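Local coordinates for sensor protein QseC (Escherichia coli, PDB 3JZ3) that senses external signals as a membrane histidine kinase, autophosphorylating with ATP and probably passing the phosphoryl group to the response regulator QseB to switch on the flagella regulon, at residues L116-L121 / Q188-L193; I109-Q114 / H194-E199. All coordinates share one frame; numbering follows the deposited sequence.

Both interactions belong to the ATP-binding domain of the kinase and join the same two parts of the chain, since strand 110-113 runs on into helix 115-131 and helix 186-193 leads into strand 197-202. Interaction 1 is a buried, wholly apolar helix-helix contact lying nearer the centre of the chain. Interaction 2 begins where those helices meet their strands, is partly buried, and includes two hydrogen bonds, each pairing a side chain with a backbone atom. The centres of interactions 1 and 2 are about 8 Å apart. His-194 connects them: its ring bonds to the backbone of 109-114 while packing on Leu-117 and Leu-118 of interaction 1.

Interaction 1: L116-L121 / Q188-L193; sequences LLLSLL and QRIAKL
Helices 115-131 and 186-193 pack in the helical layer of the HATPase_c domain, the ATP-binding alpha/beta sandwich shared by histidine kinases, DNA gyrase B and HSP90. Over the two segments the axes come within 9.6 Å and cross obliquely, closer to antiparallel than parallel, at 137° between their N-to-C directions. The contact is a knob into a hole: Ile-190 enters among Leu-117, Leu-118, Leu-120 and Leu-121 and carries the largest share of the interface. Its CG2 is anti to the backbone N while CG1 lies beside that N (chi1 -75°), so the side chain forks; both branches lie close to Leu-117 O, while CG2 leans to Leu-121 and CD1 toward Leu-120. CG2 meets Leu-121 CD1 at 3.5 Å, with Leu-118 CD2 more loosely placed at 4.2 Å. CD1 reaches on to the flank of Leu-120, 4.3 Å from its CB. Leu-121 holds CG anti to its backbone N (chi1 -172°), which sends the chain out toward helix 186-193; it slides past Ile-190 in the opposite direction, and its CD1 ends 4.0 Å from Ala-191 CB. Nearer the end of helix 186-193 a second apolar pair forms: Leu-117 and Leu-193 cross at about a right angle and touch by single methyls, CD1 of the first to CD2 of the second at 3.8 Å. Helix 42-61 also covers the contact, with Val-55 on Leu-117 and Leu-59 on Ile-190, and Leu-54 of the second subunit packs on Leu-117 too. Polar groups take part only through the backbone. Leu-117 O accepts from Leu-121 N in its own helix, and Ile-190 CD1 packs against it at 3.4 Å.

Interaction 2: I109-Q114 / H194-E199; sequences IKRTGQ and HGMNVE
The His-194 ring meets strand 110-113 edge-on; Gly-113, having no side chain, lets its CA lie near the ring plane, 3.3 Å from CD2. The ring's CG lies beside the backbone N (chi1 -72°), and the ring is turned so that NE2 accepts a hydrogen bond from Gln-114 N, 3.2 Å away and 13° out of the ring plane. The second ring nitrogen, ND1, is hydrogen-bonded to Ile-190 O; both nitrogens are thus engaged, which fixes the ring's rotation and is consistent with a neutral ring protonated on ND1. Arg-111 is bent at chi2 and chi3, which turns NH2 onto His-194 O. NH2 donates to that oxygen at 3.1 Å, nearly along the C=O axis and close to the guanidinium plane. The extended selenomethionine Met-196 and Arg-111 reach toward each other, and the Met-196 CE methyl settles against the bent part of the arginine, 3.9 Å from CG. Helix 186-193 ends in a Schellman motif, Met-196 N to Ala-191 O and Gly-195 N to Lys-192 O, with Gly-195 as the C-prime residue at positive phi. Gln-114 N-caps helix 115-131 through OE1 to Leu-116 N. Strand 110-113 pairs with strand 74-77, whereas 197-202 lies beside 208-213 at the edge of the five-stranded sheet, so the contact joins the two-stranded sheet to the turn between helix 186-193 and the main sheet.

Interaction 1: L116-L121 / Q188-L193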
ATOM      1  N   LEU B 116      -1.452   5.766  -7.705  1.00 30.32           N
ATOM      2  CA  LEU B 116      -0.846   5.257  -6.477  1.00 30.98           C
ATOM      3  C   LEU B 116       0.531   5.852  -6.233  1.00 30.28           C
ATOM      4  O   LEU B 116       0.862   6.217  -5.102  1.00 34.56           O
ATOM      5  CB  LEU B 116      -0.767   3.733  -6.505  1.00 36.63           C
ATOM      6  CG  LEU B 116      -1.940   2.937  -5.922  1.00 44.07           C
ATOM      7  CD1 LEU B 116      -3.313   3.356  -6.459  1.00 46.00           C
ATOM      8  CD2 LEU B 116      -1.699   1.469  -6.180  1.00 46.18           C
ATOM      9  N   LEU B 117       1.323   5.959  -7.295  1.00 26.90           N
ATOM     10  CA  LEU B 117       2.638   6.574  -7.206  1.00 23.76           C
ATOM     11  C   LEU B 117       2.548   8.049  -6.829  1.00 26.33           C
ATOM     12  O   LEU B 117       3.319   8.520  -5.990  1.00 28.27           O
ATOM     13  CB  LEU B 117       3.426   6.385  -8.506  1.00 24.12           C
ATOM     14  CG  LEU B 117       3.845   4.953  -8.879  1.00 25.90           C
ATOM     15  CD1 LEU B 117       4.752   4.967 -10.095  1.00 25.57           C
ATOM     16  CD2 LEU B 117       4.519   4.209  -7.724  1.00 25.46           C
ATOM     17  N   LEU B 118       1.602   8.775  -7.420  1.00 26.39           N
ATOM     18  CA  LEU B 118       1.446  10.199  -7.096  1.00 29.94           C
ATOM     19  C   LEU B 118       0.943  10.390  -5.674  1.00 29.79           C
ATOM     20  O   LEU B 118       1.304  11.358  -5.001  1.00 30.48           O
ATOM     21  CB  LEU B 118       0.532  10.916  -8.090  1.00 25.19           C
ATOM     22  CG  LEU B 118       1.160  11.258  -9.442  1.00 29.09           C
ATOM     23  CD1 LEU B 118       0.197  12.103 -10.261  1.00 30.29           C
ATOM     24  CD2 LEU B 118       2.507  11.971  -9.280  1.00 25.45           C
ATOM     25  N   SER B 119       0.118   9.448  -5.231  1.00 28.20           N
ATOM     26  CA  SER B 119      -0.390   9.432  -3.871  1.00 30.97           C
ATOM     27  C   SER B 119       0.755   9.219  -2.878  1.00 31.68           C
ATOM     28  O   SER B 119       0.807   9.874  -1.840  1.00 30.65           O
ATOM     29  CB  SER B 119      -1.462   8.349  -3.724  1.00 30.23           C
ATOM     30  OG  SER B 119      -1.887   8.231  -2.382  1.00 37.50           O
ATOM     31  N   LEU B 120       1.672   8.312  -3.219  1.00 35.63           N
ATOM     32  CA  LEU B 120       2.867   8.047  -2.410  1.00 33.05           C
ATOM     33  C   LEU B 120       3.778   9.262  -2.314  1.00 31.10           C
ATOM     34  O   LEU B 120       4.241   9.603  -1.230  1.00 29.13           O
ATOM     35  CB  LEU B 120       3.665   6.869  -2.983  1.00 35.40           C
ATOM     36  CG  LEU B 120       3.235   5.445  -2.639  1.00 38.41           C
ATOM     37  CD1 LEU B 120       4.073   4.456  -3.433  1.00 37.81           C
ATOM     38  CD2 LEU B 120       3.359   5.178  -1.142  1.00 40.80           C
ATOM     39  N   LEU B 121       4.045   9.891  -3.457  1.00 32.45           N
ATOM     40  CA  LEU B 121       4.836  11.119  -3.513  1.00 31.14           C
ATOM     41  C   LEU B 121       4.274  12.170  -2.559  1.00 32.88           C
ATOM     42  O   LEU B 121       4.989  12.669  -1.687  1.00 34.96           O
ATOM     43  CB  LEU B 121       4.865  11.671  -4.943  1.00 31.26           C
ATOM     44  CG  LEU B 121       5.787  12.856  -5.252  1.00 33.67           C
ATOM     45  CD1 LEU B 121       6.016  12.970  -6.746  1.00 32.90           C
ATOM     46  CD2 LEU B 121       5.241  14.170  -4.699  1.00 33.58           C
ATOM     47  N   GLN B 188      11.781  12.336  -5.545  1.00 41.92           N
ATOM     48  CA  GLN B 188      12.529  12.734  -6.736  1.00 43.09           C
ATOM     49  C   GLN B 188      12.337  11.755  -7.898  1.00 42.67           C
ATOM     50  O   GLN B 188      12.223  12.171  -9.049  1.00 43.76           O
ATOM     51  CB  GLN B 188      14.019  12.900  -6.413  1.00 43.54           C
ATOM     52  N   ARG B 189      12.285  10.463  -7.585  1.00 41.21           N
ATOM     53  CA  ARG B 189      12.176   9.413  -8.599  1.00 44.21           C
ATOM     54  C   ARG B 189      10.790   9.378  -9.250  1.00 40.24           C
ATOM     55  O   ARG B 189      10.676   9.317 -10.478  1.00 41.04           O
ATOM     56  CB  ARG B 189      12.532   8.050  -7.991  1.00 46.07           C
ATOM     57  CG  ARG B 189      12.608   6.901  -8.984  1.00 51.27           C
ATOM     58  CD  ARG B 189      13.186   5.634  -8.338  1.00 54.08           C
ATOM     59  NE  ARG B 189      14.651   5.641  -8.305  1.00 59.36           N
ATOM     60  CZ  ARG B 189      15.390   5.970  -7.247  1.00 60.88           C
ATOM     61  NH1 ARG B 189      14.821   6.326  -6.100  1.00 61.24           N
ATOM     62  NH2 ARG B 189      16.712   5.941  -7.337  1.00 62.72           N
ATOM     63  N   ILE B 190       9.748   9.410  -8.424  1.00 36.69           N
ATOM     64  CA  ILE B 190       8.369   9.435  -8.909  1.00 32.90           C
ATOM     65  C   ILE B 190       8.111  10.707  -9.718  1.00 32.08           C
ATOM     66  O   ILE B 190       7.532  10.648 -10.807  1.00 32.01           O
ATOM     67  CB  ILE B 190       7.358   9.303  -7.745  1.00 30.78           C
ATOM     68  CG1 ILE B 190       7.317   7.858  -7.246  1.00 30.71           C
ATOM     69  CG2 ILE B 190       5.964   9.766  -8.164  1.00 27.28           C
ATOM     70  CD1 ILE B 190       6.655   7.698  -5.888  1.00 35.17           C
ATOM     71  N   ALA B 191       8.554  11.843  -9.184  1.00 30.12           N
ATOM     72  CA  ALA B 191       8.433  13.125  -9.869  1.00 34.03           C
ATOM     73  C   ALA B 191       9.045  13.066 -11.267  1.00 35.30           C
ATOM     74  O   ALA B 191       8.386  13.421 -12.247  1.00 36.01           O
ATOM     75  CB  ALA B 191       9.082  14.237  -9.048  1.00 34.79           C
ATOM     76  N   LYS B 192      10.292  12.595 -11.346  1.00 36.63           N
ATOM     77  CA  LYS B 192      11.037  12.506 -12.606  1.00 37.08           C
ATOM     78  C   LYS B 192      10.325  11.613 -13.614  1.00 37.43           C
ATOM     79  O   LYS B 192      10.290  11.917 -14.804  1.00 37.71           O
ATOM     80  CB  LYS B 192      12.463  11.998 -12.362  1.00 37.62           C
ATOM     81  N   LEU B 193       9.748  10.522 -13.122  1.00 37.72           N
ATOM     82  CA  LEU B 193       8.964   9.614 -13.953  1.00 40.91           C
ATOM     83  C   LEU B 193       7.740  10.316 -14.553  1.00 41.42           C
ATOM     84  O   LEU B 193       7.343  10.018 -15.679  1.00 44.30           O
ATOM     85  CB  LEU B 193       8.547   8.387 -13.134  1.00 41.55           C
ATOM     86  CG  LEU B 193       7.698   7.278 -13.759  1.00 43.99           C
ATOM     87  CD1 LEU B 193       8.471   6.508 -14.821  1.00 46.23           C
ATOM     88  CD2 LEU B 193       7.207   6.336 -12.676  1.00 43.39           C
TER

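Interaction 2: I109-Q114 / H194-E199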
ATOM      1  N   ILE B 109      -7.123  21.086 -12.646  1.00 38.87           N
ATOM      2  CA  ILE B 109      -5.750  20.781 -13.050  1.00 38.59           C
ATOM      3  C   ILE B 109      -5.570  19.263 -13.142  1.00 37.72           C
ATOM      4  O   ILE B 109      -5.799  18.542 -12.169  1.00 34.18           O
ATOM      5  CB  ILE B 109      -4.706  21.404 -12.072  1.00 36.44           C
ATOM      6  CG1 ILE B 109      -4.917  22.921 -11.926  1.00 39.23           C
ATOM      7  CG2 ILE B 109      -3.278  21.080 -12.504  1.00 35.64           C
ATOM      8  CD1 ILE B 109      -4.878  23.740 -13.241  1.00 37.45           C
ATOM      9  N   LYS B 110      -5.176  18.792 -14.320  1.00 38.17           N
ATOM     10  CA  LYS B 110      -5.021  17.361 -14.564  1.00 39.34           C
ATOM     11  C   LYS B 110      -3.635  17.048 -15.108  1.00 39.60           C
ATOM     12  O   LYS B 110      -3.166  17.699 -16.044  1.00 43.64           O
ATOM     13  CB  LYS B 110      -6.092  16.847 -15.530  1.00 41.12           C
ATOM     14  CG  LYS B 110      -7.525  17.011 -15.042  1.00 45.47           C
ATOM     15  CD  LYS B 110      -8.497  16.233 -15.920  1.00 50.16           C
ATOM     16  CE  LYS B 110      -9.945  16.509 -15.546  1.00 53.15           C
ATOM     17  NZ  LYS B 110     -10.394  17.867 -15.983  1.00 58.06           N
ATOM     18  N   ARG B 111      -2.983  16.058 -14.508  1.00 35.32           N
ATOM     19  CA  ARG B 111      -1.693  15.575 -14.993  1.00 34.12           C
ATOM     20  C   ARG B 111      -1.774  14.099 -15.345  1.00 33.14           C
ATOM     21  O   ARG B 111      -2.531  13.344 -14.731  1.00 32.83           O
ATOM     22  CB  ARG B 111      -0.590  15.797 -13.954  1.00 36.97           C
ATOM     23  CG  ARG B 111      -0.081  17.231 -13.865  1.00 39.60           C
ATOM     24  CD  ARG B 111       0.644  17.663 -15.136  1.00 39.70           C
ATOM     25  NE  ARG B 111       1.934  16.995 -15.314  1.00 39.03           N
ATOM     26  CZ  ARG B 111       2.814  17.303 -16.263  1.00 39.73           C
ATOM     27  NH1 ARG B 111       2.553  18.273 -17.132  1.00 40.03           N
ATOM     28  NH2 ARG B 111       3.965  16.646 -16.340  1.00 37.50           N
ATOM     29  N   THR B 112      -0.998  13.699 -16.345  1.00 33.14           N
ATOM     30  CA  THR B 112      -0.902  12.304 -16.728  1.00 35.32           C
ATOM     31  C   THR B 112      -0.001  11.607 -15.718  1.00 34.05           C
ATOM     32  O   THR B 112       1.137  12.024 -15.492  1.00 35.22           O
ATOM     33  CB  THR B 112      -0.347  12.149 -18.163  1.00 38.80           C
ATOM     34  OG1 THR B 112      -1.138  12.934 -19.065  1.00 41.61           O
ATOM     35  CG2 THR B 112      -0.389  10.687 -18.613  1.00 38.91           C
ATOM     36  N   GLY B 113      -0.522  10.563 -15.090  1.00 31.40           N
ATOM     37  CA  GLY B 113       0.256   9.845 -14.098  1.00 33.26           C
ATOM     38  C   GLY B 113      -0.358   8.567 -13.581  1.00 32.44           C
ATOM     39  O   GLY B 113      -1.501   8.232 -13.893  1.00 34.72           O
ATOM     40  N   GLN B 114       0.430   7.853 -12.788  1.00 31.54           N
ATOM     41  CA  GLN B 114      -0.022   6.673 -12.078  1.00 31.03           C
ATOM     42  C   GLN B 114      -0.476   7.124 -10.676  1.00 29.28           C
ATOM     43  O   GLN B 114       0.323   7.661  -9.902  1.00 30.31           O
ATOM     44  CB  GLN B 114       1.102   5.613 -12.083  1.00 32.46           C
ATOM     45  CG  GLN B 114       1.155   4.614 -10.922  1.00 36.38           C
ATOM     46  CD  GLN B 114      -0.123   3.845 -10.694  1.00 32.41           C
ATOM     47  OE1 GLN B 114      -0.828   4.100  -9.733  1.00 38.71           O
ATOM     48  NE2 GLN B 114      -0.424   2.899 -11.571  1.00 37.32           N
ATOM     49  N   HIS B 194       7.165  11.252 -13.801  1.00 40.23           N
ATOM     50  CA  HIS B 194       5.978  11.997 -14.230  1.00 39.60           C
ATOM     51  C   HIS B 194       6.306  13.299 -14.966  1.00 41.10           C
ATOM     52  O   HIS B 194       5.411  14.099 -15.249  1.00 39.43           O
ATOM     53  CB  HIS B 194       5.100  12.312 -13.019  1.00 40.82           C
ATOM     54  CG  HIS B 194       4.399  11.118 -12.459  1.00 40.27           C
ATOM     55  ND1 HIS B 194       4.998  10.252 -11.571  1.00 40.19           N
ATOM     56  CD2 HIS B 194       3.149  10.643 -12.665  1.00 39.36           C
ATOM     57  CE1 HIS B 194       4.146   9.295 -11.252  1.00 38.56           C
ATOM     58  NE2 HIS B 194       3.017   9.508 -11.903  1.00 39.41           N
ATOM     59  N   GLY B 195       7.585  13.512 -15.268  1.00 41.95           N
ATOM     60  CA  GLY B 195       8.029  14.744 -15.921  1.00 41.95           C
ATOM     61  C   GLY B 195       7.926  15.953 -15.007  1.00 42.89           C
ATOM     62  O   GLY B 195       7.682  17.069 -15.466  1.00 43.73           O
HETATM   63  N   MSE B 196       8.113  15.722 -13.711  1.00 40.12           N
HETATM   64  CA  MSE B 196       8.003  16.770 -12.707  1.00 44.04           C
HETATM   65  C   MSE B 196       9.356  17.021 -12.067  1.00 43.91           C
HETATM   66  O   MSE B 196      10.210  16.135 -12.032  1.00 45.58           O
HETATM   67  CB  MSE B 196       6.989  16.387 -11.622  1.00 43.99           C
HETATM   68  CG  MSE B 196       5.556  16.221 -12.107  1.00 45.17           C
HETATM   69 SE   MSE B 196       4.366  15.537 -10.705  1.00 51.49          SE
HETATM   70  CE  MSE B 196       2.712  15.428 -11.741  1.00 47.93           C
ATOM     71  N   ASN B 197       9.541  18.235 -11.565  1.00 44.40           N
ATOM     72  CA  ASN B 197      10.739  18.612 -10.833  1.00 45.21           C
ATOM     73  C   ASN B 197      10.365  18.811  -9.376  1.00 44.04           C
ATOM     74  O   ASN B 197       9.270  19.279  -9.070  1.00 44.83           O
ATOM     75  CB  ASN B 197      11.310  19.913 -11.415  1.00 50.96           C
ATOM     76  CG  ASN B 197      12.659  20.298 -10.819  1.00 54.56           C
ATOM     77  OD1 ASN B 197      12.775  20.585  -9.627  1.00 58.36           O
ATOM     78  ND2 ASN B 197      13.684  20.333 -11.662  1.00 53.94           N
ATOM     79  N   VAL B 198      11.269  18.448  -8.478  1.00 46.38           N
ATOM     80  CA  VAL B 198      11.081  18.743  -7.062  1.00 49.53           C
ATOM     81  C   VAL B 198      12.234  19.584  -6.518  1.00 49.51           C
ATOM     82  O   VAL B 198      13.404  19.239  -6.684  1.00 49.36           O
ATOM     83  CB  VAL B 198      10.832  17.463  -6.212  1.00 50.69           C
ATOM     84  CG1 VAL B 198      11.974  16.454  -6.362  1.00 51.21           C
ATOM     85  CG2 VAL B 198      10.582  17.826  -4.741  1.00 50.75           C
ATOM     86  N   GLU B 199      11.883  20.702  -5.891  1.00 52.81           N
ATOM     87  CA  GLU B 199      12.855  21.611  -5.296  1.00 55.34           C
ATOM     88  C   GLU B 199      12.609  21.729  -3.801  1.00 55.59           C
ATOM     89  O   GLU B 199      11.495  22.027  -3.369  1.00 55.96           O
ATOM     90  CB  GLU B 199      12.773  22.991  -5.954  1.00 57.61           C
ATOM     91  CG  GLU B 199      13.357  23.045  -7.361  1.00 64.41           C
ATOM     92  CD  GLU B 199      12.579  23.962  -8.300  1.00 68.32           C
ATOM     93  OE1 GLU B 199      11.783  24.799  -7.812  1.00 70.02           O
ATOM     94  OE2 GLU B 199      12.759  23.838  -9.533  1.00 69.14           O
TER